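Local coordinates for protein phosphotransferase system, HPr-related proteins (Thermoanaerobacter tengcongensis, PDB 3LE1) that probably serves as the general, non-sugar-specific phosphocarrier HPr of the phosphoenolpyruvate-dependent sugar phosphotransferase system, which phosphorylates sugars during their uptake, at residues F29-I33 / E72-L77; W34-D38 / L53-N59. The contacts are given in a common frame with arbitrary orientation. Numbering follows the deposited sequence.

Contact 1. Residues F29-I33 / E72-L77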
ATOM      1  N   PHE A  29      -1.064   3.257  11.458  1.00 15.51           N
ATOM      2  CA  PHE A  29      -1.777   4.532  11.417  1.00 14.17           C
ATOM      3  C   PHE A  29      -3.274   4.408  11.686  1.00 16.05           C
ATOM      4  O   PHE A  29      -3.879   3.361  11.433  1.00 18.44           O
ATOM      5  CB  PHE A  29      -1.513   5.231  10.073  1.00 11.35           C
ATOM      6  CG  PHE A  29      -0.053   5.499   9.818  1.00 10.01           C
ATOM      7  CD1 PHE A  29       0.522   6.678  10.254  1.00 11.38           C
ATOM      8  CD2 PHE A  29       0.748   4.562   9.175  1.00  9.64           C
ATOM      9  CE1 PHE A  29       1.858   6.935  10.045  1.00 10.87           C
ATOM     10  CE2 PHE A  29       2.101   4.810   8.960  1.00  9.57           C
ATOM     11  CZ  PHE A  29       2.656   6.001   9.395  1.00 11.32           C
ATOM     12  N   SER A  30      -3.870   5.472  12.213  1.00 15.89           N
ATOM     13  CA  SER A  30      -5.290   5.441  12.582  1.00 19.23           C
ATOM     14  C   SER A  30      -6.225   5.635  11.396  1.00 19.51           C
ATOM     15  O   SER A  30      -7.356   5.164  11.400  1.00 19.65           O
ATOM     16  CB  SER A  30      -5.602   6.500  13.640  1.00 22.01           C
ATOM     17  OG  SER A  30      -5.152   7.775  13.224  1.00 23.55           O
ATOM     18  N   SER A  31      -5.756   6.370  10.397  1.00 17.70           N
ATOM     19  CA  SER A  31      -6.524   6.606   9.185  1.00 17.01           C
ATOM     20  C   SER A  31      -7.060   5.319   8.566  1.00 17.35           C
ATOM     21  O   SER A  31      -6.442   4.258   8.666  1.00 13.59           O
ATOM     22  CB  SER A  31      -5.649   7.293   8.142  1.00 14.58           C
ATOM     23  OG  SER A  31      -5.418   8.642   8.486  1.00 13.81           O
ATOM     24  N   GLN A  32      -8.189   5.441   7.879  1.00 19.94           N
ATOM     25  CA  GLN A  32      -8.596   4.436   6.923  1.00 21.82           C
ATOM     26  C   GLN A  32      -7.688   4.579   5.712  1.00 21.58           C
ATOM     27  O   GLN A  32      -7.439   5.690   5.248  1.00 22.23           O
ATOM     28  CB  GLN A  32     -10.046   4.656   6.523  1.00 23.98           C
ATOM     29  CG  GLN A  32     -11.022   4.140   7.544  1.00 26.13           C
ATOM     30  CD  GLN A  32     -12.421   4.139   7.003  1.00 28.37           C
ATOM     31  OE1 GLN A  32     -12.983   3.084   6.707  1.00 30.13           O
ATOM     32  NE2 GLN A  32     -12.986   5.324   6.836  1.00 28.49           N
ATOM     33  N   ILE A  33      -7.169   3.458   5.224  1.00 18.06           N
ATOM     34  CA  ILE A  33      -6.239   3.472   4.096  1.00 16.16           C
ATOM     35  C   ILE A  33      -6.662   2.469   3.027  1.00 17.03           C
ATOM     36  O   ILE A  33      -7.061   1.346   3.340  1.00 18.29           O
ATOM     37  CB  ILE A  33      -4.787   3.149   4.518  1.00 14.51           C
ATOM     38  CG1 ILE A  33      -4.367   3.964   5.741  1.00 13.60           C
ATOM     39  CG2 ILE A  33      -3.834   3.420   3.357  1.00 15.31           C
ATOM     40  CD1 ILE A  33      -3.078   3.458   6.354  1.00 13.98           C
ATOM     41  N   GLU A  72       0.886  11.299   6.674  1.00 17.79           N
ATOM     42  CA  GLU A  72       2.084  10.561   7.059  1.00 15.16           C
ATOM     43  C   GLU A  72       1.920   9.045   6.915  1.00 13.93           C
ATOM     44  O   GLU A  72       2.904   8.328   6.704  1.00 13.03           O
ATOM     45  CB  GLU A  72       2.524  10.960   8.463  1.00 14.62           C
ATOM     46  CG  GLU A  72       3.174  12.341   8.426  1.00 15.91           C
ATOM     47  CD  GLU A  72       3.114  13.076   9.749  1.00 15.91           C
ATOM     48  OE1 GLU A  72       1.991  13.376  10.233  1.00 11.10           O
ATOM     49  OE2 GLU A  72       4.207  13.380  10.277  1.00 19.05           O
ATOM     50  N   ALA A  73       0.679   8.577   6.978  1.00 15.40           N
ATOM     51  CA  ALA A  73       0.368   7.195   6.659  1.00 16.53           C
ATOM     52  C   ALA A  73       0.735   6.932   5.196  1.00 15.51           C
ATOM     53  O   ALA A  73       1.440   5.953   4.877  1.00 16.28           O
ATOM     54  CB  ALA A  73      -1.104   6.909   6.901  1.00 15.48           C
ATOM     55  N   ILE A  74       0.296   7.814   4.296  1.00 13.10           N
ATOM     56  CA  ILE A  74       0.622   7.633   2.889  1.00 13.29           C
ATOM     57  C   ILE A  74       2.137   7.734   2.689  1.00 14.59           C
ATOM     58  O   ILE A  74       2.730   6.917   1.996  1.00 16.73           O
ATOM     59  CB  ILE A  74      -0.149   8.636   1.997  1.00 13.16           C
ATOM     60  CG1 ILE A  74      -1.653   8.296   2.011  1.00 11.66           C
ATOM     61  CG2 ILE A  74       0.402   8.629   0.579  1.00 14.68           C
ATOM     62  CD1 ILE A  74      -1.951   6.898   1.451  1.00 12.39           C
ATOM     63  N   LYS A  75       2.769   8.714   3.328  1.00 14.86           N
ATOM     64  CA  LYS A  75       4.210   8.882   3.181  1.00 17.32           C
ATOM     65  C   LYS A  75       4.966   7.627   3.622  1.00 17.06           C
ATOM     66  O   LYS A  75       5.935   7.203   2.976  1.00 18.20           O
ATOM     67  CB  LYS A  75       4.704  10.082   3.975  1.00 18.82           C
ATOM     68  CG  LYS A  75       6.208  10.202   3.951  1.00 21.79           C
ATOM     69  CD  LYS A  75       6.664  11.592   4.268  1.00 23.29           C
ATOM     70  N   ALA A  76       4.512   7.023   4.714  1.00 17.70           N
ATOM     71  CA  ALA A  76       5.169   5.827   5.237  1.00 16.77           C
ATOM     72  C   ALA A  76       5.110   4.678   4.226  1.00 15.14           C
ATOM     73  O   ALA A  76       6.065   3.901   4.063  1.00 14.80           O
ATOM     74  CB  ALA A  76       4.530   5.411   6.547  1.00 16.48           C
ATOM     75  N   LEU A  77       3.982   4.574   3.540  1.00 14.51           N
ATOM     76  CA  LEU A  77       3.808   3.531   2.534  1.00 16.11           C
ATOM     77  C   LEU A  77       4.620   3.829   1.272  1.00 17.70           C
ATOM     78  O   LEU A  77       5.233   2.927   0.676  1.00 17.33           O
ATOM     79  CB  LEU A  77       2.320   3.386   2.206  1.00 13.02           C
ATOM     80  CG  LEU A  77       1.533   2.789   3.375  1.00 12.83           C
ATOM     81  CD1 LEU A  77       0.029   2.937   3.168  1.00 12.16           C
ATOM     82  CD2 LEU A  77       1.907   1.327   3.653  1.00 14.92           C
TER

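Contact 2. Residues W34-D38 / L53-N59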
ATOM      1  N   TRP A  34      -6.556   2.884   1.769  1.00 17.61           N
ATOM      2  CA  TRP A  34      -6.980   2.064   0.644  1.00 17.90           C
ATOM      3  C   TRP A  34      -5.866   1.909  -0.382  1.00 19.59           C
ATOM      4  O   TRP A  34      -4.989   2.772  -0.510  1.00 20.88           O
ATOM      5  CB  TRP A  34      -8.200   2.678  -0.036  1.00 18.23           C
ATOM      6  CG  TRP A  34      -9.428   2.779   0.817  1.00 17.52           C
ATOM      7  CD1 TRP A  34     -10.415   1.836   0.950  1.00 18.74           C
ATOM      8  CD2 TRP A  34      -9.827   3.894   1.630  1.00 17.97           C
ATOM      9  NE1 TRP A  34     -11.394   2.303   1.793  1.00 19.58           N
ATOM     10  CE2 TRP A  34     -11.056   3.559   2.228  1.00 18.71           C
ATOM     11  CE3 TRP A  34      -9.266   5.148   1.903  1.00 16.84           C
ATOM     12  CZ2 TRP A  34     -11.731   4.426   3.090  1.00 16.61           C
ATOM     13  CZ3 TRP A  34      -9.939   6.009   2.764  1.00 17.52           C
ATOM     14  CH2 TRP A  34     -11.154   5.638   3.351  1.00 16.20           C
ATOM     15  N   VAL A  35      -5.917   0.795  -1.106  1.00 17.91           N
ATOM     16  CA  VAL A  35      -5.042   0.510  -2.217  1.00 17.83           C
ATOM     17  C   VAL A  35      -5.906   0.166  -3.427  1.00 14.18           C
ATOM     18  O   VAL A  35      -6.773  -0.697  -3.351  1.00 12.57           O
ATOM     19  CB  VAL A  35      -4.123  -0.657  -1.866  1.00 22.75           C
ATOM     20  CG1 VAL A  35      -3.509  -1.269  -3.104  1.00 24.69           C
ATOM     21  CG2 VAL A  35      -3.059  -0.181  -0.920  1.00 24.49           C
ATOM     22  N   GLU A  36      -5.690   0.861  -4.534  1.00 15.44           N
ATOM     23  CA  GLU A  36      -6.488   0.649  -5.730  1.00 18.46           C
ATOM     24  C   GLU A  36      -5.622   0.234  -6.912  1.00 16.87           C
ATOM     25  O   GLU A  36      -4.544   0.778  -7.115  1.00 14.20           O
ATOM     26  CB  GLU A  36      -7.262   1.919  -6.091  1.00 24.56           C
ATOM     27  CG  GLU A  36      -7.916   1.839  -7.458  1.00 30.38           C
ATOM     28  CD  GLU A  36      -8.847   3.001  -7.741  1.00 35.81           C
ATOM     29  OE1 GLU A  36      -9.027   3.869  -6.854  1.00 36.44           O
ATOM     30  OE2 GLU A  36      -9.409   3.040  -8.858  1.00 38.68           O
ATOM     31  N   LYS A  37      -6.100  -0.746  -7.670  1.00 15.94           N
ATOM     32  CA  LYS A  37      -5.518  -1.077  -8.963  1.00 17.87           C
ATOM     33  C   LYS A  37      -6.642  -1.330  -9.946  1.00 19.56           C
ATOM     34  O   LYS A  37      -7.535  -2.129  -9.677  1.00 18.13           O
ATOM     35  CB  LYS A  37      -4.607  -2.304  -8.908  1.00 18.51           C
ATOM     36  CG  LYS A  37      -4.026  -2.641 -10.281  1.00 19.53           C
ATOM     37  CD  LYS A  37      -3.055  -3.809 -10.264  1.00 21.84           C
ATOM     38  CE  LYS A  37      -3.735  -5.130 -10.574  1.00 25.13           C
ATOM     39  NZ  LYS A  37      -2.765  -6.142 -11.101  1.00 26.91           N
ATOM     40  N   ASP A  38      -6.594  -0.628 -11.072  1.00 23.51           N
ATOM     41  CA  ASP A  38      -7.569  -0.820 -12.138  1.00 28.61           C
ATOM     42  C   ASP A  38      -8.988  -0.997 -11.599  1.00 31.53           C
ATOM     43  O   ASP A  38      -9.595  -2.058 -11.740  1.00 29.33           O
ATOM     44  CB  ASP A  38      -7.170  -2.004 -13.015  1.00 31.35           C
ATOM     45  CG  ASP A  38      -5.859  -1.767 -13.754  1.00 36.73           C
ATOM     46  OD1 ASP A  38      -5.264  -0.678 -13.604  1.00 38.13           O
ATOM     47  OD2 ASP A  38      -5.432  -2.672 -14.497  1.00 39.51           O
ATOM     48  N   LEU A  53      -6.210  -8.104  -4.628  1.00 24.70           N
ATOM     49  CA  LEU A  53      -5.842  -7.056  -5.564  1.00 22.35           C
ATOM     50  C   LEU A  53      -4.840  -7.538  -6.632  1.00 22.60           C
ATOM     51  O   LEU A  53      -4.858  -7.052  -7.759  1.00 25.50           O
ATOM     52  CB  LEU A  53      -5.310  -5.856  -4.785  1.00 22.07           C
ATOM     53  CG  LEU A  53      -5.708  -4.454  -5.248  1.00 22.98           C
ATOM     54  CD1 LEU A  53      -4.530  -3.693  -5.776  1.00 23.34           C
ATOM     55  CD2 LEU A  53      -6.836  -4.472  -6.276  1.00 21.37           C
ATOM     56  N   GLY A  54      -3.984  -8.495  -6.275  1.00 21.42           N
ATOM     57  CA  GLY A  54      -3.033  -9.064  -7.216  1.00 20.84           C
ATOM     58  C   GLY A  54      -2.090  -8.031  -7.805  1.00 21.35           C
ATOM     59  O   GLY A  54      -2.051  -7.812  -9.020  1.00 20.05           O
ATOM     60  N   VAL A  55      -1.341  -7.372  -6.930  1.00 20.45           N
ATOM     61  CA  VAL A  55      -0.370  -6.369  -7.354  1.00 17.98           C
ATOM     62  C   VAL A  55       1.000  -6.998  -7.581  1.00 21.21           C
ATOM     63  O   VAL A  55       1.605  -7.540  -6.649  1.00 23.39           O
ATOM     64  CB  VAL A  55      -0.213  -5.267  -6.298  1.00 15.67           C
ATOM     65  CG1 VAL A  55       0.770  -4.208  -6.792  1.00 17.07           C
ATOM     66  CG2 VAL A  55      -1.570  -4.659  -5.968  1.00 13.53           C
ATOM     67  N   SER A  56       1.478  -6.928  -8.814  1.00 20.61           N
ATOM     68  CA  SER A  56       2.778  -7.490  -9.165  1.00 21.83           C
ATOM     69  C   SER A  56       3.771  -6.384  -9.513  1.00 21.52           C
ATOM     70  O   SER A  56       3.409  -5.216  -9.618  1.00 20.43           O
ATOM     71  CB  SER A  56       2.642  -8.479 -10.329  1.00 23.43           C
ATOM     72  OG  SER A  56       1.964  -7.898 -11.428  1.00 25.87           O
ATOM     73  N   GLN A  57       5.033  -6.766  -9.663  1.00 20.86           N
ATOM     74  CA  GLN A  57       6.081  -5.830 -10.018  1.00 20.23           C
ATOM     75  C   GLN A  57       5.703  -5.019 -11.242  1.00 21.26           C
ATOM     76  O   GLN A  57       5.221  -5.568 -12.241  1.00 21.03           O
ATOM     77  CB  GLN A  57       7.378  -6.592 -10.292  1.00 20.72           C
ATOM     78  CG  GLN A  57       8.514  -5.720 -10.803  1.00 20.44           C
ATOM     79  CD  GLN A  57       9.799  -6.493 -10.921  1.00 22.57           C
ATOM     80  OE1 GLN A  57       9.880  -7.453 -11.682  1.00 23.99           O
ATOM     81  NE2 GLN A  57      10.812  -6.088 -10.160  1.00 23.51           N
ATOM     82  N   GLY A  58       5.927  -3.714 -11.167  1.00 23.59           N
ATOM     83  CA  GLY A  58       5.656  -2.837 -12.283  1.00 26.83           C
ATOM     84  C   GLY A  58       4.266  -2.221 -12.260  1.00 29.30           C
ATOM     85  O   GLY A  58       4.030  -1.228 -12.943  1.00 29.79           O
ATOM     86  N   ASN A  59       3.351  -2.823 -11.503  1.00 30.06           N
ATOM     87  CA  ASN A  59       1.996  -2.294 -11.363  1.00 28.07           C
ATOM     88  C   ASN A  59       2.020  -0.926 -10.715  1.00 24.82           C
ATOM     89  O   ASN A  59       2.746  -0.694  -9.752  1.00 21.39           O
ATOM     90  CB  ASN A  59       1.118  -3.200 -10.492  1.00 26.80           C
ATOM     91  CG  ASN A  59       0.731  -4.494 -11.170  1.00 26.60           C
ATOM     92  OD1 ASN A  59       1.156  -4.790 -12.293  1.00 27.37           O
ATOM     93  ND2 ASN A  59      -0.075  -5.289 -10.476  1.00 25.98           N
TER

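Contact 1. Residues F29-I33 / E72-L77
How a helix can be seated by one aromatic ring and one aliphatic side chain is well illustrated where residues 29-33 meet residues 72-77. The aromatic part comes first. Phe29 extends its ring over the helix so that the CA of Ala73 sits 3.4 Å from the ring centroid, only 3° off the ring normal, a CH-pi contact over the ring face. The methyl group of Ala73 lies over the same face, with its CB 3.4 Å from CG of Phe29. At the far end of the ring, CZ of Phe29 comes within 3.5 Å of CB of Ala76 and 3.6 Å of the carbonyl O of Glu72. The small side chains of Ala73 and Ala76 are consistent with so close an approach.

In the open-faced beta-sandwich of HPr, the helix 70-82 packs against one face of a four-stranded antiparallel sheet, and residues 29-31 lead into strand 32-37, whose first two residues belong to this contact. The first inward residue of that strand, Ile33, supplies the aliphatic part: its CD1 is 4.0 Å from CB of Ala73 and its CG2 3.9 Å from CD1 of Leu77. Ala73, Ala76 and Leu77, spaced three and four apart, present one side of the helix. Leu77 also touches Phe22 and Thr25 of helix 16-26, extending this core.

No hydrogen bond joins the two segments directly. Asp69, just ahead of the helix, accepts hydrogen bonds from Ser30 N and Ser31 OG; separately, Lys45 NZ hydrogen-bonds Phe29 O and Ser31 O.

Contact 2. Residues W34-D38 / L53-N59
This is a side-chain contact between the end of a sheet strand and the connection that follows a short helix: strand 32-37 meets the C-terminal residue of helix 47-53 and the loop running on to strand 60-66. In the HPr open-faced beta-sandwich, that helix and loop carry the chain from strand 40-43, at one edge of the sheet, to strand 60-66 beside strand 32-37. The alternation of an extended strand sorts the residues: Val35 and Lys37 direct their CA-to-CB bonds toward residues 53-59, and Glu36, between them, directs its own away. Leu53 packs on Val35 and Lys37, its CD1 lying 3.7 Å from CG1 of Val35 and 3.4 Å from CB of Lys37, so the lysine contributes apolar surface as well as charge.

Gly54, the first residue beyond the helix, leaves helical geometry with positive phi, and the chain passes through Val55, itself lodged against Ile8, Leu14 and Val61, into a type II turn from Ser56 to Asn59. Glycine at position 58 suits the third place of that turn, which closes with Asn59 N bonded to Ser56 O at 3.0 Å. Lys37 spans the gap to the helix end, where its NZ donates a 2.8 Å hydrogen bond to the carbonyl O of Gly54.

Followed from the N terminus, the chain lays down strand 2-7 and helix 16-26 before reaching residues 29-33, where contact 1 opens. Residues 34-37 continue strand 32-37, which residues 32 and 33 begin, and open contact 2, which closes first: the chain turns back through strand 40-43, runs along helix 47-53 and returns at residues 53-59. Strand 60-66 then enters the sheet beside strand 32-37, and helix 70-82 closes contact 1. The smaller loop therefore lies wholly within the larger, without crossing. With centres about 17 Å apart, the contacts flank the chain's centre, and strand 32-37 connects them, meeting the last helix at its start and the helix 47-53 connection at its end.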